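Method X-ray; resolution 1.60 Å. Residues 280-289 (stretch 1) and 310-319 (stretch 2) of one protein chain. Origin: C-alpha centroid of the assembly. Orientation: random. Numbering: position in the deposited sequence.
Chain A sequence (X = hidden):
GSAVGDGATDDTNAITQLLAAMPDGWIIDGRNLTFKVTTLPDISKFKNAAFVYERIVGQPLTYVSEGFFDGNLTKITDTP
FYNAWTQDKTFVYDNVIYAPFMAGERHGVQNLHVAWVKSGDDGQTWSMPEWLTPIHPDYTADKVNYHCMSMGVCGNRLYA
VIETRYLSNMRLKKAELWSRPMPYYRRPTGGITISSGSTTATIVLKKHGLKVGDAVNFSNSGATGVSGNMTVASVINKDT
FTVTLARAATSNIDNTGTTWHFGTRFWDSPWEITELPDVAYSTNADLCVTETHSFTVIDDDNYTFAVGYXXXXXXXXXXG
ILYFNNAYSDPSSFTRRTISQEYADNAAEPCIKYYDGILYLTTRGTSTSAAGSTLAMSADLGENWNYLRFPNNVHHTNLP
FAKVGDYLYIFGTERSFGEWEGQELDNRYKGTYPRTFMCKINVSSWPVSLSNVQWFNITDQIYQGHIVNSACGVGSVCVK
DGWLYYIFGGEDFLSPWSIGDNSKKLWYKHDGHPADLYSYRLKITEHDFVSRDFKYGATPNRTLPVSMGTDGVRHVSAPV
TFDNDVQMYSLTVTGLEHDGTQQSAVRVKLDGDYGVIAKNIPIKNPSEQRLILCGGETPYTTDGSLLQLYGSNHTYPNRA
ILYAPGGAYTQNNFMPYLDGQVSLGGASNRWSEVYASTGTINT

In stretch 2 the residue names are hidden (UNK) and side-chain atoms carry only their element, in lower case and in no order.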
ATOM      1  N   ALA A 280      -8.836   7.247  39.792  1.00 15.28           N
ATOM      2  CA  ALA A 280      -7.507   6.632  39.890  1.00 15.64           C
ATOM      3  C   ALA A 280      -7.638   5.347  40.684  1.00 15.92           C
ATOM      4  O   ALA A 280      -8.632   5.145  41.382  1.00 15.99           O
ATOM      5  CB  ALA A 280      -6.522   7.567  40.609  1.00 16.80           C
ATOM      6  N   TYR A 281      -6.650   4.469  40.555  1.00 15.65           N
ATOM      7  CA  TYR A 281      -6.563   3.325  41.459  1.00 16.33           C
ATOM      8  C   TYR A 281      -6.525   3.819  42.907  1.00 17.24           C
ATOM      9  O   TYR A 281      -5.891   4.831  43.201  1.00 18.34           O
ATOM     10  CB  TYR A 281      -5.286   2.560  41.180  1.00 16.39           C
ATOM     11  CG  TYR A 281      -5.162   1.332  42.047  1.00 17.20           C
ATOM     12  CD1 TYR A 281      -5.791   0.157  41.675  1.00 17.48           C
ATOM     13  CD2 TYR A 281      -4.438   1.359  43.242  1.00 18.58           C
ATOM     14  CE1 TYR A 281      -5.683  -1.000  42.453  1.00 18.89           C
ATOM     15  CE2 TYR A 281      -4.332   0.219  44.026  1.00 19.37           C
ATOM     16  CZ  TYR A 281      -4.958  -0.949  43.621  1.00 20.35           C
ATOM     17  OH  TYR A 281      -4.856  -2.092  44.383  1.00 23.29           O
ATOM     18  N   SER A 282      -7.192   3.069  43.784  1.00 16.17           N
ATOM     19  CA  SER A 282      -7.147   3.345  45.228  1.00 17.69           C
ATOM     20  C   SER A 282      -7.475   2.037  45.945  1.00 19.13           C
ATOM     21  O   SER A 282      -8.214   1.199  45.422  1.00 18.99           O
ATOM     22  CB  SER A 282      -8.173   4.420  45.574  1.00 17.96           C
ATOM     23  OG  SER A 282      -8.183   4.593  47.006  1.00 18.81           O
ATOM     24  N   THR A 283      -6.929   1.833  47.144  1.00 20.71           N
ATOM     25  CA  THR A 283      -7.368   0.696  47.936  1.00 21.82           C
ATOM     26  C   THR A 283      -8.687   0.978  48.668  1.00 20.02           C
ATOM     27  O   THR A 283      -9.266   0.079  49.279  1.00 20.36           O
ATOM     28  CB  THR A 283      -6.286   0.234  48.924  1.00 25.62           C
ATOM     29  OG1 THR A 283      -5.861   1.355  49.695  1.00 27.60           O
ATOM     30  CG2 THR A 283      -5.089  -0.329  48.141  1.00 26.64           C
ATOM     31  N   ASN A 284      -9.163   2.223  48.573  1.00 18.03           N
ATOM     32  CA  ASN A 284     -10.496   2.604  49.045  1.00 17.50           C
ATOM     33  C   ASN A 284     -11.521   2.239  47.993  1.00 17.64           C
ATOM     34  O   ASN A 284     -11.542   2.879  46.936  1.00 17.56           O
ATOM     35  CB  ASN A 284     -10.524   4.108  49.253  1.00 17.43           C
ATOM     36  CG  ASN A 284     -11.832   4.605  49.866  1.00 17.85           C
ATOM     37  OD1 ASN A 284     -12.868   3.960  49.758  1.00 18.76           O
ATOM     38  ND2 ASN A 284     -11.787   5.783  50.498  1.00 18.67           N
ATOM     39  N   ALA A 285     -12.373   1.248  48.271  1.00 16.52           N
ATOM     40  CA  ALA A 285     -13.352   0.762  47.292  1.00 16.27           C
ATOM     41  C   ALA A 285     -14.298   1.865  46.786  1.00 15.85           C
ATOM     42  O   ALA A 285     -14.868   1.758  45.696  1.00 17.39           O
ATOM     43  CB  ALA A 285     -14.165  -0.404  47.872  1.00 17.15           C
ATOM     44  N   ASP A 286     -14.490   2.907  47.585  1.00 16.52           N
ATOM     45  CA  ASP A 286     -15.391   3.970  47.200  1.00 17.48           C
ATOM     46  C   ASP A 286     -14.737   5.037  46.333  1.00 17.70           C
ATOM     47  O   ASP A 286     -15.436   5.917  45.796  1.00 18.25           O
ATOM     48  CB  ASP A 286     -15.992   4.633  48.455  1.00 19.85           C
ATOM     49  CG  ASP A 286     -17.006   3.755  49.155  1.00 24.52           C
ATOM     50  OD1 ASP A 286     -17.765   3.038  48.493  1.00 26.57           O
ATOM     51  OD2 ASP A 286     -17.094   3.838  50.399  1.00 27.17           O
ATOM     52  N   LEU A 287     -13.413   4.999  46.214  1.00 16.85           N
ATOM     53  CA  LEU A 287     -12.731   5.927  45.314  1.00 16.88           C
ATOM     54  C   LEU A 287     -12.169   5.209  44.110  1.00 15.68           C
ATOM     55  O   LEU A 287     -12.051   5.822  43.034  1.00 15.45           O
ATOM     56  CB  LEU A 287     -11.568   6.604  46.029  1.00 19.73           C
ATOM     57  CG  LEU A 287     -12.003   7.497  47.176  1.00 23.24           C
ATOM     58  CD1 LEU A 287     -10.768   8.092  47.862  1.00 25.07           C
ATOM     59  CD2 LEU A 287     -12.903   8.570  46.616  1.00 24.55           C
ATOM     60  N   CYS A 288     -11.767   3.954  44.285  1.00 16.05           N
ATOM     61  CA  CYS A 288     -11.037   3.222  43.217  1.00 15.28           C
ATOM     62  C   CYS A 288     -11.776   3.266  41.868  1.00 15.49           C
ATOM     63  O   CYS A 288     -12.984   3.008  41.789  1.00 16.02           O
ATOM     64  CB  CYS A 288     -10.786   1.736  43.626  1.00 15.81           C
ATOM     65  SG  CYS A 288      -9.684   0.847  42.482  1.00 18.47           S
ATOM     66  N   VAL A 289     -11.044   3.603  40.808  1.00 14.33           N
ATOM     67  CA  VAL A 289     -11.577   3.412  39.446  1.00 14.56           C
ATOM     68  C   VAL A 289     -10.645   2.481  38.698  1.00 14.52           C
ATOM     69  O   VAL A 289      -9.435   2.704  38.618  1.00 15.70           O
ATOM     70  CB  VAL A 289     -11.723   4.755  38.696  1.00 13.93           C
ATOM     71  CG1 VAL A 289     -12.197   4.541  37.194  1.00 14.26           C
ATOM     72  CG2 VAL A 289     -12.731   5.656  39.422  1.00 14.10           C
ATOM     73  N   UNK A 310     -16.102   1.541  36.442  1.00 13.23           N
ATOM     74  CA  UNK A 310     -16.257   0.552  37.511  1.00 13.79           C
ATOM     75  C   UNK A 310     -14.975   0.434  38.313  1.00 14.76           C
ATOM     76  O   UNK A 310     -13.869   0.831  37.867  1.00 14.74           O
ATOM     77  c   UNK A 310     -16.657  -0.826  36.911  1.00 14.23           C
ATOM     78  n   UNK A 310     -14.963  -1.360  35.109  1.00 15.98           N
ATOM     79  c   UNK A 310     -13.986  -2.228  34.871  1.00 16.16           C
ATOM     80  c   UNK A 310     -15.511  -1.614  36.347  1.00 14.94           C
ATOM     81  c   UNK A 310     -14.820  -2.665  36.857  1.00 16.00           C
ATOM     82  n   UNK A 310     -13.866  -3.023  35.926  1.00 16.48           N
ATOM     83  N   UNK A 311     -15.148  -0.104  39.520  1.00 14.30           N
ATOM     84  CA  UNK A 311     -14.051  -0.568  40.337  1.00 15.06           C
ATOM     85  C   UNK A 311     -14.176  -2.082  40.350  1.00 16.27           C
ATOM     86  O   UNK A 311     -15.172  -2.617  40.877  1.00 16.60           O
ATOM     87  n   UNK A 311     -14.169  -1.021  44.007  1.00 17.86           N
ATOM     88  o   UNK A 311     -12.509  -1.544  42.540  1.00 17.93           O
ATOM     89  c   UNK A 311     -13.547  -0.925  42.808  1.00 17.42           C
ATOM     90  c   UNK A 311     -14.192  -0.007  41.767  1.00 14.56           C
ATOM     91  N   UNK A 312     -13.194  -2.778  39.757  1.00 16.85           N
ATOM     92  CA  UNK A 312     -13.148  -4.234  39.816  1.00 18.33           C
ATOM     93  C   UNK A 312     -11.920  -4.751  40.548  1.00 20.12           C
ATOM     94  O   UNK A 312     -11.595  -5.941  40.456  1.00 21.91           O
ATOM     95  N   UNK A 313     -11.249  -3.858  41.288  1.00 20.43           N
ATOM     96  CA  UNK A 313      -9.970  -4.159  41.941  1.00 22.24           C
ATOM     97  C   UNK A 313     -10.138  -4.419  43.432  1.00 21.16           C
ATOM     98  O   UNK A 313      -9.443  -5.267  44.008  1.00 22.34           O
ATOM     99  c   UNK A 313      -8.970  -3.003  41.764  1.00 25.24           C
ATOM    100  o   UNK A 313      -8.638  -2.129  39.527  1.00 28.87           O
ATOM    101  o   UNK A 313      -7.431  -3.856  40.144  1.00 32.11           O
ATOM    102  c   UNK A 313      -8.308  -2.996  40.381  1.00 28.79           C
ATOM    103  N   UNK A 314     -11.053  -3.678  44.051  1.00 20.00           N
ATOM    104  CA  UNK A 314     -11.240  -3.763  45.512  1.00 19.98           C
ATOM    105  C   UNK A 314     -12.675  -4.193  45.821  1.00 20.27           C
ATOM    106  O   UNK A 314     -13.615  -3.576  45.349  1.00 21.41           O
ATOM    107  c   UNK A 314      -9.784  -1.662  45.647  1.00 22.91           C
ATOM    108  c   UNK A 314     -11.043  -2.376  46.170  1.00 21.04           C
ATOM    109  c   UNK A 314     -11.047  -2.496  47.706  1.00 21.30           C
ATOM    110  c   UNK A 314      -8.463  -2.386  45.917  1.00 25.03           C
ATOM    111  N   UNK A 315     -12.871  -5.259  46.590  1.00 19.71           N
ATOM    112  CA  UNK A 315     -14.225  -5.574  47.027  1.00 22.32           C
ATOM    113  C   UNK A 315     -14.566  -4.597  48.147  1.00 20.56           C
ATOM    114  O   UNK A 315     -13.730  -4.332  48.985  1.00 21.87           O
ATOM    115  o   UNK A 315     -14.250  -7.923  46.527  1.00 39.28           O
ATOM    116  c   UNK A 315     -14.342  -6.994  47.577  1.00 30.80           C
ATOM    117  N   UNK A 316     -15.797  -4.084  48.174  1.00 20.27           N
ATOM    118  CA  UNK A 316     -16.925  -4.348  47.270  1.00 19.80           C
ATOM    119  C   UNK A 316     -16.777  -3.576  45.960  1.00 19.01           C
ATOM    120  O   UNK A 316     -16.337  -2.431  45.968  1.00 19.01           O
ATOM    121  c   UNK A 316     -16.164  -3.192  49.289  1.00 21.82           C
ATOM    122  c   UNK A 316     -18.133  -3.842  48.073  1.00 21.54           C
ATOM    123  c   UNK A 316     -17.557  -2.729  48.915  1.00 22.37           C
ATOM    124  N   UNK A 317     -17.126  -4.217  44.846  1.00 17.47           N
ATOM    125  CA  UNK A 317     -17.092  -3.518  43.553  1.00 16.48           C
ATOM    126  C   UNK A 317     -18.083  -2.361  43.528  1.00 16.56           C
ATOM    127  O   UNK A 317     -19.100  -2.375  44.242  1.00 17.21           O
ATOM    128  c   UNK A 317     -17.455  -4.474  42.416  1.00 16.86           C
ATOM    129  c   UNK A 317     -16.408  -5.540  42.171  1.00 17.97           C
ATOM    130  c   UNK A 317     -16.535  -6.141  40.790  1.00 19.05           C
ATOM    131  n   UNK A 317     -15.570  -7.176  38.413  1.00 27.41           N
ATOM    132  n   UNK A 317     -14.165  -8.613  39.571  1.00 24.97           N
ATOM    133  n   UNK A 317     -15.535  -7.183  40.683  1.00 21.78           N
ATOM    134  c   UNK A 317     -15.090  -7.660  39.553  1.00 25.04           C
ATOM    135  N   UNK A 318     -17.799  -1.359  42.692  1.00 16.46           N
ATOM    136  CA  UNK A 318     -18.781  -0.320  42.370  1.00 16.80           C
ATOM    137  C   UNK A 318     -18.847  -0.219  40.852  1.00 15.48           C
ATOM    138  O   UNK A 318     -17.831  -0.405  40.188  1.00 15.89           O
ATOM    139  c   UNK A 318     -18.379   1.050  42.920  1.00 18.40           C
ATOM    140  n   UNK A 318     -19.272   0.564  48.732  1.00 21.78           N
ATOM    141  c   UNK A 318     -19.044   0.234  47.449  1.00 21.15           C
ATOM    142  c   UNK A 318     -17.842   0.601  45.316  1.00 19.95           C
ATOM    143  n   UNK A 318     -19.690  -0.786  46.884  1.00 22.19           N
ATOM    144  c   UNK A 318     -18.783   1.309  44.397  1.00 19.75           C
ATOM    145  n   UNK A 318     -18.158   0.909  46.730  1.00 20.23           N
ATOM    146  N   UNK A 319     -20.028   0.048  40.311  1.00 13.70           N
ATOM    147  CA  UNK A 319     -20.137   0.226  38.857  1.00 13.84           C
ATOM    148  C   UNK A 319     -21.205   1.279  38.646  1.00 14.62           C
ATOM    149  O   UNK A 319     -22.248   1.274  39.328  1.00 14.51           O
ATOM    150  c   UNK A 319     -20.271  -2.472  36.110  1.00 14.19           C
ATOM    151  c   UNK A 319     -22.062  -0.677  36.210  1.00 14.75           C
ATOM    152  c   UNK A 319     -20.573  -1.100  38.246  1.00 14.08           C
ATOM    153  c   UNK A 319     -20.671  -1.089  36.710  1.00 14.20           C
TER

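Position 310 has six side-chain atoms: one carbon, then a five-membered ring of three carbons and two nitrogens. Its CA-to-CB bond points away from stretch 1. Its backbone O lies 3.7 Å from Val 289 C. This is His 310.

Position 311 has two carbons, the second carrying one oxygen and one nitrogen. Its first side-chain carbon lies 3.2 Å from Cys 288 O, and its side-chain nitrogen is 3.3 Å from Ala 285 O. The pattern is an amide, and the short chain makes it Asn 311.

Position 312 has no side-chain atoms. It is Gly 312, and it does not touch stretch 1.

Position 313 has two carbons, the second carrying two oxygens. The carboxylate carbon sits at the edge of the Tyr 281 ring, 3.9 Å from Tyr 281 CE1. This is Asp 313.

Position 314 has four carbons, forked at the first, with one arm two carbons long. The one-carbon arm packs 3.8 Å from Ala 285 CB. On the longer arm, the inner carbon lies 4.0 Å from Cys 288 SG and the end carbon 3.9 Å from Tyr 281 OH. It is Ile 314.

Position 315 has one carbon and one oxygen, and its CA-to-CB bond points away from stretch 1. It is Ser 315.

Position 316 has three carbons closing a ring onto the backbone N. The ring carbon bonded to that N lies 3.7 Å from Ala 285 CB. Only proline closes such a ring. Pro 316 follows a cis peptide bond.

Position 317 has three carbons, a nitrogen, then a carbon with two more nitrogens. This is a guanidinium, so Arg 317. Its CA-to-CB bond points away, and it makes no contact with stretch 1.

Position 318 has the same atoms, but its CA-to-CB bond points toward stretch 1. Two of its nitrogens approach Asp 286 OD1. It is Arg 318. NE of Arg 318 donates to Asp 286 OD1 at 2.8 Å, and NH2 of Arg 318 to the same oxygen at 2.9 Å.

Position 319 has four carbons, forked at the second. It is Leu 319, out of reach of stretch 1.

The contact combines apolar packing around Ile 314 with one salt bridge. Asn 311 braces the turn: OD1 of Asn 311 accepts from Ile 314 N at 3.0 Å, and ND2 of Asn 311 donates to Ile 314 O at 2.9 Å. Asp 286 starts away from stretch 2, but its end comes back to meet Arg 318. The two stretches bury 509 Å² in all.

Stretch 2, residues 310-319: HNGDISPRRL
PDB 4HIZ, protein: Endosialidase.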